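Side-chain contacts in DUF1116 domain-containing protein (Enterococcus faecalis, PDB 3CLQ), which is of unknown function but belongs to the AllG family and may act as, or resemble, a subunit of oxamate carbamoyltransferase: residues 53-58 with 85-90; 239-244 with 307-312; 278-283 with 409-414. All blocks are in the same frame, centred on the assembly; numbering follows the deposited sequence.

Contact 1: 53-58 with 85-90; sequences ITYENM and VARSGA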
loop_
_atom_site.group_PDB
_atom_site.type_symbol
_atom_site.label_atom_id
_atom_site.label_comp_id
_atom_site.label_asym_id
_atom_site.label_seq_id
_atom_site.Cartn_x
_atom_site.Cartn_y
_atom_site.Cartn_z
ATOM N N ILE B 53 -33.880 16.280 0.437
ATOM C CA ILE B 53 -34.399 16.348 1.800
ATOM C C ILE B 53 -34.410 17.799 2.286
ATOM O O ILE B 53 -33.393 18.483 2.270
ATOM C CB ILE B 53 -33.561 15.471 2.763
ATOM C CG1 ILE B 53 -34.192 15.411 4.151
ATOM C CG2 ILE B 53 -32.132 15.990 2.847
ATOM C CD1 ILE B 53 -33.841 14.180 4.922
ATOM N N THR B 54 -35.562 18.281 2.707
ATOM C CA THR B 54 -35.603 19.616 3.278
ATOM C C THR B 54 -34.753 19.674 4.543
ATOM O O THR B 54 -34.372 18.640 5.089
ATOM C CB THR B 54 -37.028 20.050 3.597
ATOM O OG1 THR B 54 -37.625 19.067 4.443
ATOM C CG2 THR B 54 -37.832 20.160 2.325
ATOM N N TYR B 55 -34.456 20.887 4.997
ATOM C CA TYR B 55 -33.610 21.077 6.158
ATOM C C TYR B 55 -34.334 20.600 7.406
ATOM O O TYR B 55 -33.762 19.860 8.204
ATOM C CB TYR B 55 -33.195 22.540 6.295
ATOM C CG TYR B 55 -32.488 22.855 7.589
ATOM C CD1 TYR B 55 -31.151 22.533 7.765
ATOM C CD2 TYR B 55 -33.156 23.476 8.646
ATOM C CE1 TYR B 55 -30.491 22.816 8.951
ATOM C CE2 TYR B 55 -32.502 23.772 9.840
ATOM C CZ TYR B 55 -31.164 23.439 9.983
ATOM O OH TYR B 55 -30.492 23.719 11.154
ATOM N N GLU B 56 -35.593 21.006 7.568
ATOM C CA GLU B 56 -36.341 20.628 8.769
ATOM C C GLU B 56 -36.382 19.122 8.986
ATOM O O GLU B 56 -36.441 18.661 10.120
ATOM C CB GLU B 56 -37.775 21.188 8.774
ATOM C CG GLU B 56 -37.871 22.698 8.808
ATOM C CD GLU B 56 -37.420 23.301 7.500
ATOM O OE1 GLU B 56 -37.688 22.675 6.448
ATOM O OE2 GLU B 56 -36.781 24.379 7.515
ATOM N N ASN B 57 -36.349 18.343 7.915
ATOM C CA ASN B 57 -36.370 16.900 8.104
ATOM C C ASN B 57 -34.991 16.249 8.229
ATOM O O ASN B 57 -34.898 15.050 8.473
ATOM C CB ASN B 57 -37.253 16.215 7.060
ATOM C CG ASN B 57 -38.670 16.778 7.050
ATOM O OD1 ASN B 57 -39.197 17.199 8.090
ATOM N ND2 ASN B 57 -39.292 16.801 5.877
HETATM N N MSE B 58 -33.924 17.038 8.109
HETATM C CA MSE B 58 -32.559 16.491 8.258
HETATM C C MSE B 58 -32.323 16.003 9.678
HETATM O O MSE B 58 -33.104 16.289 10.566
HETATM C CB MSE B 58 -31.486 17.507 7.880
HETATM C CG MSE B 58 -31.432 17.836 6.405
HETATM SE SE MSE B 58 -30.082 19.221 6.048
HETATM C CE MSE B 58 -30.064 19.210 4.088
ATOM N N VAL B 85 -31.071 30.945 9.981
ATOM C CA VAL B 85 -30.911 31.241 8.556
ATOM C C VAL B 85 -31.318 30.068 7.658
ATOM O O VAL B 85 -31.981 30.259 6.625
ATOM C CB VAL B 85 -29.458 31.638 8.232
ATOM C CG1 VAL B 85 -29.334 32.116 6.785
ATOM C CG2 VAL B 85 -28.982 32.704 9.201
ATOM N N ALA B 86 -30.916 28.856 8.051
ATOM C CA ALA B 86 -31.253 27.666 7.270
ATOM C C ALA B 86 -32.769 27.470 7.135
ATOM O O ALA B 86 -33.267 27.122 6.053
ATOM C CB ALA B 86 -30.591 26.423 7.868
ATOM N N ARG B 87 -33.486 27.718 8.239
ATOM C CA ARG B 87 -34.950 27.582 8.289
ATOM C C ARG B 87 -35.713 28.657 7.504
ATOM O O ARG B 87 -36.882 28.451 7.157
ATOM C CB ARG B 87 -35.441 27.573 9.743
ATOM C CG ARG B 87 -35.129 26.299 10.496
ATOM C CD ARG B 87 -35.621 26.365 11.928
ATOM N NE ARG B 87 -36.069 25.050 12.375
ATOM C CZ ARG B 87 -35.254 24.069 12.761
ATOM N NH1 ARG B 87 -33.941 24.248 12.767
ATOM N NH2 ARG B 87 -35.749 22.902 13.141
ATOM N N SER B 88 -35.066 29.801 7.248
ATOM C CA SER B 88 -35.666 30.865 6.433
ATOM C C SER B 88 -35.505 30.498 4.965
ATOM O O SER B 88 -34.636 29.697 4.619
ATOM C CB SER B 88 -34.973 32.199 6.693
ATOM O OG SER B 88 -33.619 32.132 6.277
ATOM N N GLY B 89 -36.318 31.096 4.094
ATOM C CA GLY B 89 -36.315 30.690 2.686
ATOM C C GLY B 89 -35.055 30.963 1.838
ATOM O O GLY B 89 -35.059 30.738 0.604
ATOM N N ALA B 90 -33.985 31.444 2.484
ATOM C CA ALA B 90 -32.822 31.997 1.764
ATOM C C ALA B 90 -31.706 31.004 1.392
ATOM O O ALA B 90 -30.581 31.420 1.128
ATOM C CB ALA B 90 -32.224 33.174 2.546
#

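Contact 2: 239-244 with 307-312; sequences GAAKCA and SAITET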
loop_
_atom_site.group_PDB
_atom_site.type_symbol
_atom_site.label_atom_id
_atom_site.label_comp_id
_atom_site.label_asym_id
_atom_site.label_seq_id
_atom_site.Cartn_x
_atom_site.Cartn_y
_atom_site.Cartn_z
ATOM N N GLY B 239 -15.169 10.116 -5.766
ATOM C CA GLY B 239 -15.229 11.003 -6.917
ATOM C C GLY B 239 -14.934 10.243 -8.187
ATOM O O GLY B 239 -15.574 10.482 -9.222
ATOM N N ALA B 240 -13.962 9.332 -8.090
ATOM C CA ALA B 240 -13.630 8.435 -9.168
ATOM C C ALA B 240 -14.855 7.644 -9.559
ATOM O O ALA B 240 -15.268 7.671 -10.721
ATOM C CB ALA B 240 -12.553 7.494 -8.728
ATOM N N ALA B 241 -15.433 6.946 -8.585
ATOM C CA ALA B 241 -16.625 6.126 -8.837
ATOM C C ALA B 241 -17.794 6.945 -9.421
ATOM O O ALA B 241 -18.489 6.503 -10.348
ATOM C CB ALA B 241 -17.053 5.390 -7.577
ATOM N N LYS B 242 -18.001 8.137 -8.867
ATOM C CA LYS B 242 -19.076 8.993 -9.331
ATOM C C LYS B 242 -18.863 9.332 -10.795
ATOM O O LYS B 242 -19.802 9.344 -11.608
ATOM C CB LYS B 242 -19.113 10.267 -8.511
ATOM C CG LYS B 242 -20.010 11.334 -9.095
ATOM C CD LYS B 242 -21.449 10.877 -9.222
ATOM C CE LYS B 242 -22.378 12.065 -9.228
ATOM N NZ LYS B 242 -23.749 11.694 -9.743
ATOM N N CYS B 243 -17.608 9.609 -11.120
ATOM C CA CYS B 243 -17.229 9.929 -12.476
ATOM C C CYS B 243 -17.491 8.760 -13.435
ATOM O O CYS B 243 -18.070 8.964 -14.494
ATOM C CB CYS B 243 -15.775 10.358 -12.511
ATOM S SG CYS B 243 -15.125 10.681 -14.162
ATOM N N ALA B 244 -17.083 7.549 -13.067
ATOM C CA ALA B 244 -17.388 6.368 -13.877
ATOM C C ALA B 244 -18.896 6.064 -13.950
ATOM O O ALA B 244 -19.479 5.985 -15.034
ATOM C CB ALA B 244 -16.642 5.171 -13.346
ATOM N N SER B 307 -20.780 7.682 0.263
ATOM C CA SER B 307 -19.666 6.759 0.102
ATOM C C SER B 307 -20.073 5.440 -0.507
ATOM O O SER B 307 -19.218 4.646 -0.852
ATOM C CB SER B 307 -18.997 6.500 1.452
ATOM O OG SER B 307 -19.982 6.292 2.454
ATOM N N ALA B 308 -21.368 5.197 -0.618
ATOM C CA ALA B 308 -21.864 3.925 -1.102
ATOM C C ALA B 308 -21.788 3.869 -2.617
ATOM O O ALA B 308 -22.178 2.884 -3.227
ATOM C CB ALA B 308 -23.298 3.713 -0.638
ATOM N N ILE B 309 -21.288 4.934 -3.230
ATOM C CA ILE B 309 -21.148 4.964 -4.676
ATOM C C ILE B 309 -20.040 3.970 -4.996
ATOM O O ILE B 309 -19.946 3.383 -6.068
ATOM C CB ILE B 309 -20.764 6.379 -5.169
ATOM C CG1 ILE B 309 -20.839 6.452 -6.690
ATOM C CG2 ILE B 309 -19.390 6.824 -4.624
ATOM C CD1 ILE B 309 -22.233 6.690 -7.191
ATOM N N THR B 310 -19.189 3.825 -4.012
ATOM C CA THR B 310 -18.106 2.899 -4.002
ATOM C C THR B 310 -18.546 1.433 -4.276
ATOM O O THR B 310 -18.065 0.785 -5.200
ATOM C CB THR B 310 -17.406 3.098 -2.640
ATOM O OG1 THR B 310 -16.503 4.220 -2.745
ATOM C CG2 THR B 310 -16.681 1.896 -2.203
ATOM N N GLU B 311 -19.460 0.909 -3.482
ATOM C CA GLU B 311 -19.995 -0.391 -3.801
ATOM C C GLU B 311 -20.858 -0.356 -5.056
ATOM O O GLU B 311 -21.005 -1.393 -5.726
ATOM C CB GLU B 311 -20.754 -0.970 -2.615
ATOM C CG GLU B 311 -20.792 -0.007 -1.448
ATOM C CD GLU B 311 -19.874 -0.431 -0.316
ATOM O OE1 GLU B 311 -19.662 -1.651 -0.155
ATOM O OE2 GLU B 311 -19.382 0.451 0.428
ATOM N N THR B 312 -21.414 0.814 -5.392
ATOM C CA THR B 312 -22.169 0.926 -6.652
ATOM C C THR B 312 -21.240 0.669 -7.823
ATOM O O THR B 312 -21.688 0.183 -8.844
ATOM C CB THR B 312 -22.873 2.301 -6.895
ATOM O OG1 THR B 312 -23.793 2.589 -5.849
ATOM C CG2 THR B 312 -23.662 2.266 -8.193
#

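Contact 3: 278-283 with 409-414; sequences HWFTGP and FNEALK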
loop_
_atom_site.group_PDB
_atom_site.type_symbol
_atom_site.label_atom_id
_atom_site.label_comp_id
_atom_site.label_asym_id
_atom_site.label_seq_id
_atom_site.Cartn_x
_atom_site.Cartn_y
_atom_site.Cartn_z
ATOM N N HIS B 278 -34.326 11.340 -11.189
ATOM C CA HIS B 278 -35.445 10.541 -10.683
ATOM C C HIS B 278 -34.951 9.604 -9.561
ATOM O O HIS B 278 -34.142 8.707 -9.797
ATOM C CB HIS B 278 -36.092 9.738 -11.815
ATOM C CG HIS B 278 -37.517 9.374 -11.548
ATOM N ND1 HIS B 278 -37.895 8.541 -10.508
ATOM C CD2 HIS B 278 -38.666 9.750 -12.163
ATOM C CE1 HIS B 278 -39.208 8.405 -10.506
ATOM N NE2 HIS B 278 -39.699 9.124 -11.502
ATOM N N TRP B 279 -35.433 9.834 -8.340
ATOM C CA TRP B 279 -34.913 9.152 -7.151
ATOM C C TRP B 279 -35.887 8.093 -6.667
ATOM O O TRP B 279 -37.078 8.312 -6.684
ATOM C CB TRP B 279 -34.727 10.149 -6.003
ATOM C CG TRP B 279 -33.622 11.093 -6.181
ATOM C CD1 TRP B 279 -33.704 12.366 -6.636
ATOM C CD2 TRP B 279 -32.233 10.849 -5.911
ATOM N NE1 TRP B 279 -32.458 12.942 -6.669
ATOM C CE2 TRP B 279 -31.535 12.027 -6.230
ATOM C CE3 TRP B 279 -31.513 9.747 -5.433
ATOM C CZ2 TRP B 279 -30.142 12.135 -6.085
ATOM C CZ3 TRP B 279 -30.147 9.860 -5.288
ATOM C CH2 TRP B 279 -29.473 11.045 -5.615
ATOM N N PHE B 280 -35.374 6.959 -6.216
ATOM C CA PHE B 280 -36.193 5.963 -5.560
ATOM C C PHE B 280 -35.688 5.840 -4.148
ATOM O O PHE B 280 -34.493 5.649 -3.932
ATOM C CB PHE B 280 -36.094 4.638 -6.298
ATOM C CG PHE B 280 -36.660 4.702 -7.677
ATOM C CD1 PHE B 280 -38.012 4.531 -7.886
ATOM C CD2 PHE B 280 -35.845 4.983 -8.763
ATOM C CE1 PHE B 280 -38.543 4.617 -9.164
ATOM C CE2 PHE B 280 -36.373 5.072 -10.045
ATOM C CZ PHE B 280 -37.724 4.887 -10.245
ATOM N N THR B 281 -36.601 5.944 -3.192
ATOM C CA THR B 281 -36.259 6.246 -1.810
ATOM C C THR B 281 -36.885 5.273 -0.830
ATOM O O THR B 281 -38.057 4.870 -0.963
ATOM C CB THR B 281 -36.733 7.670 -1.431
ATOM O OG1 THR B 281 -38.126 7.848 -1.786
ATOM C CG2 THR B 281 -35.874 8.707 -2.140
ATOM N N GLY B 282 -36.111 4.887 0.172
ATOM C CA GLY B 282 -36.672 4.094 1.249
ATOM C C GLY B 282 -36.056 4.564 2.538
ATOM O O GLY B 282 -35.279 5.510 2.546
ATOM N N PRO B 283 -36.382 3.891 3.636
ATOM C CA PRO B 283 -35.829 4.181 4.944
ATOM C C PRO B 283 -34.367 3.770 5.014
ATOM O O PRO B 283 -34.013 2.652 4.626
ATOM C CB PRO B 283 -36.651 3.274 5.867
ATOM C CG PRO B 283 -37.881 2.904 5.062
ATOM C CD PRO B 283 -37.328 2.770 3.685
ATOM N N PHE B 409 -35.912 -1.097 -4.755
ATOM C CA PHE B 409 -35.763 -1.882 -5.984
ATOM C C PHE B 409 -37.102 -2.252 -6.648
ATOM O O PHE B 409 -37.241 -2.172 -7.871
ATOM C CB PHE B 409 -34.929 -3.127 -5.697
ATOM C CG PHE B 409 -33.521 -2.807 -5.267
ATOM C CD1 PHE B 409 -32.491 -2.733 -6.198
ATOM C CD2 PHE B 409 -33.227 -2.542 -3.939
ATOM C CE1 PHE B 409 -31.204 -2.426 -5.805
ATOM C CE2 PHE B 409 -31.933 -2.240 -3.539
ATOM C CZ PHE B 409 -30.925 -2.181 -4.471
ATOM N N ASN B 410 -38.080 -2.659 -5.846
ATOM C CA ASN B 410 -39.436 -2.884 -6.346
ATOM C C ASN B 410 -39.964 -1.704 -7.148
ATOM O O ASN B 410 -40.520 -1.880 -8.227
ATOM C CB ASN B 410 -40.392 -3.154 -5.192
ATOM C CG ASN B 410 -40.243 -4.537 -4.625
ATOM O OD1 ASN B 410 -41.165 -5.334 -4.700
ATOM N ND2 ASN B 410 -39.077 -4.842 -4.059
ATOM N N GLU B 411 -39.807 -0.497 -6.615
ATOM C CA GLU B 411 -40.341 0.671 -7.280
ATOM C C GLU B 411 -39.592 0.860 -8.592
ATOM O O GLU B 411 -40.190 1.044 -9.654
ATOM C CB GLU B 411 -40.225 1.889 -6.369
ATOM C CG GLU B 411 -40.684 1.596 -4.945
ATOM C CD GLU B 411 -40.746 2.829 -4.049
ATOM O OE1 GLU B 411 -41.498 2.785 -3.049
ATOM O OE2 GLU B 411 -40.057 3.838 -4.334
ATOM N N ALA B 412 -38.274 0.778 -8.515
ATOM C CA ALA B 412 -37.439 0.808 -9.709
ATOM C C ALA B 412 -38.054 -0.014 -10.843
ATOM O O ALA B 412 -38.324 0.502 -11.927
ATOM C CB ALA B 412 -36.109 0.281 -9.383
ATOM N N LEU B 413 -38.286 -1.294 -10.581
ATOM C CA LEU B 413 -38.803 -2.197 -11.601
ATOM C C LEU B 413 -40.125 -1.736 -12.162
ATOM O O LEU B 413 -40.392 -1.895 -13.352
ATOM C CB LEU B 413 -39.014 -3.607 -11.037
ATOM C CG LEU B 413 -39.376 -4.634 -12.117
ATOM C CD1 LEU B 413 -38.101 -5.054 -12.839
ATOM C CD2 LEU B 413 -40.130 -5.842 -11.565
ATOM N N LYS B 414 -40.978 -1.213 -11.290
ATOM C CA LYS B 414 -42.310 -0.810 -11.702
ATOM C C LYS B 414 -42.206 0.448 -12.576
ATOM O O LYS B 414 -42.915 0.594 -13.572
ATOM C CB LYS B 414 -43.192 -0.594 -10.474
ATOM C CG LYS B 414 -44.656 -0.424 -10.790
ATOM C CD LYS B 414 -45.417 0.000 -9.548
ATOM C CE LYS B 414 -46.806 0.508 -9.888
ATOM N NZ LYS B 414 -47.781 -0.589 -10.176
HETATM O O HOH W 1 -39.540 6.314 -3.435
#

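Contact 1: 53-58 with 85-90
The aromatic ring of Y55 lies flat over the methyl of A86, with CB centred 3.6 Å from the ring centroid and only 8° off its normal, a CH-pi contact in which all six ring carbons share the same methyl. With CG anti to the backbone N (chi1 171°), the tyrosine projects from its loop straight at the last turn of helix 79-87. The R87 chain rises past the ring, CG lying 3.7 Å from CE2 of Y55, then bends at chi3 to bring NH1 to the ring edge, 3.3 Å from Y55 CE2. The two flat groups stand almost perpendicular, 86° apart, so the edge of the tyrosine meets a face of the guanidinium. E56 passes R87 at a slant: its OE2 sits near the plane of the Y55 ring, 3.8 Å from R87 CA, but remains 5.0 Å from R87 NE, too far for a salt bridge, though opposite charges may attract weakly. The polar ends of Y55 and R87 meet at D83: its OD1, one turn earlier on the helix, accepts a hydrogen bond from Y55 OH and forms a salt bridge with R87 NH1; Q67 of helix 60-73 also bonds that hydroxyl. The contact is a loop-on-helix packing in which the first residue of a type I beta turn, Y55 to M58, covers the C-terminal turn of helix 79-87; Y55 also touches helix 60-73.

Contact 2: 239-244 with 307-312
Apolar packing carries this contact: the methyl of A241 faces I309, its CB 4.0 Å from CG2 of the isoleucine. CG1 of I309 lies anti to its backbone N (chi1 -171°) and reaches across the same alanine to the neighbouring residue; CG1 itself lies 4.0 Å from K242 N. Both branches touch the A241 methyl, and CG1 alone also meets the backbone of K242, while M238 and L245 of helix 234-247 also touch I309.

Against the backbone, A241 CB rests 3.8 Å from I309 O, and with so small a residue at this point the CA atoms of A241 and T310 come within 6.0 Å.

The polar bonds next to the contact include two to A308 O and one at K242. A308 O receives two donors of T312, the backbone N at 3.1 Å and the hydroxyl OG1 at 3.1 Å, which arrive from opposite faces of the carbonyl plane and link the residue before helix 309-313 to its first turn. K242 turns its ammonium away to a salt bridge with D246, one turn along helix 234-247, although R270 lies close by with like charge. All four touching residues are buried. The whole is a close, alanine-mediated helix-helix contact in the core of the chain, setting the middle of helix 234-247 against the opening turn of the short helix 309-313.

Contact 3: 278-283 with 409-414
The strand 280-283 is the outermost, within this chain, of a four-stranded antiparallel sheet, and here it is flanked by the C-terminal helix 407-419. The short axes run nearly antiparallel (160°) and approach to 8.1 Å. F280 bridges the gap: with CG beside the backbone N and anti to the carbonyl carbon (chi1 -65°), its ring spreads over the helix backbone at the E411-A412 step. A412 CA stands over one face, 4.1 Å from the ring centroid and 13° off its normal, in a CH-pi contact. A412 N lies over the same ring's face, 3.8 Å from F280 CD1, while E411 CB comes obliquely to that atom, also at 3.8 Å. V408 and A415 of the same helix also touch the ring, so the phenylalanine spans about two helical turns.

E411 slides past F280 in the opposite direction, extended beyond CG, its carboxylate plane steeply tilted from the ring. Its negative end comes close to the strand backbone without bonding it directly. On the other edge of the strand F280 and G282 pair with I269 and F267 of strand 266-271, whereas T281 directs its backbone groups toward the helix. N407 at the start of the helix donates to T281 O, and its ND2 also makes a weak bond to E411 OE1. One water links strand and helix: it accepts from T281 N at 3.0 Å and donates to E411 OE2 at 2.7 Å.

Contact 1 closes before the others open, whereas contacts 2 and 3 interleave along the chain: 239-244, 278-283, 307-312, then 409-414. Contact 1 lies toward the periphery, its centre about 27 Å from that of contact 2 and about 25 Å from that of contact 3. Contacts 2 and 3 are closer, about 19 Å between centres and about 7 Å between nearest atoms. They relate to one antiparallel sheet: contact 3 uses its edge strand 280-283, while strand 304-305 at the opposite edge leads into 307-312. Contact 1 instead joins a loop to a helix in a more peripheral region; its I53 touches V265, between strands 257-263 and 266-271 of that sheet.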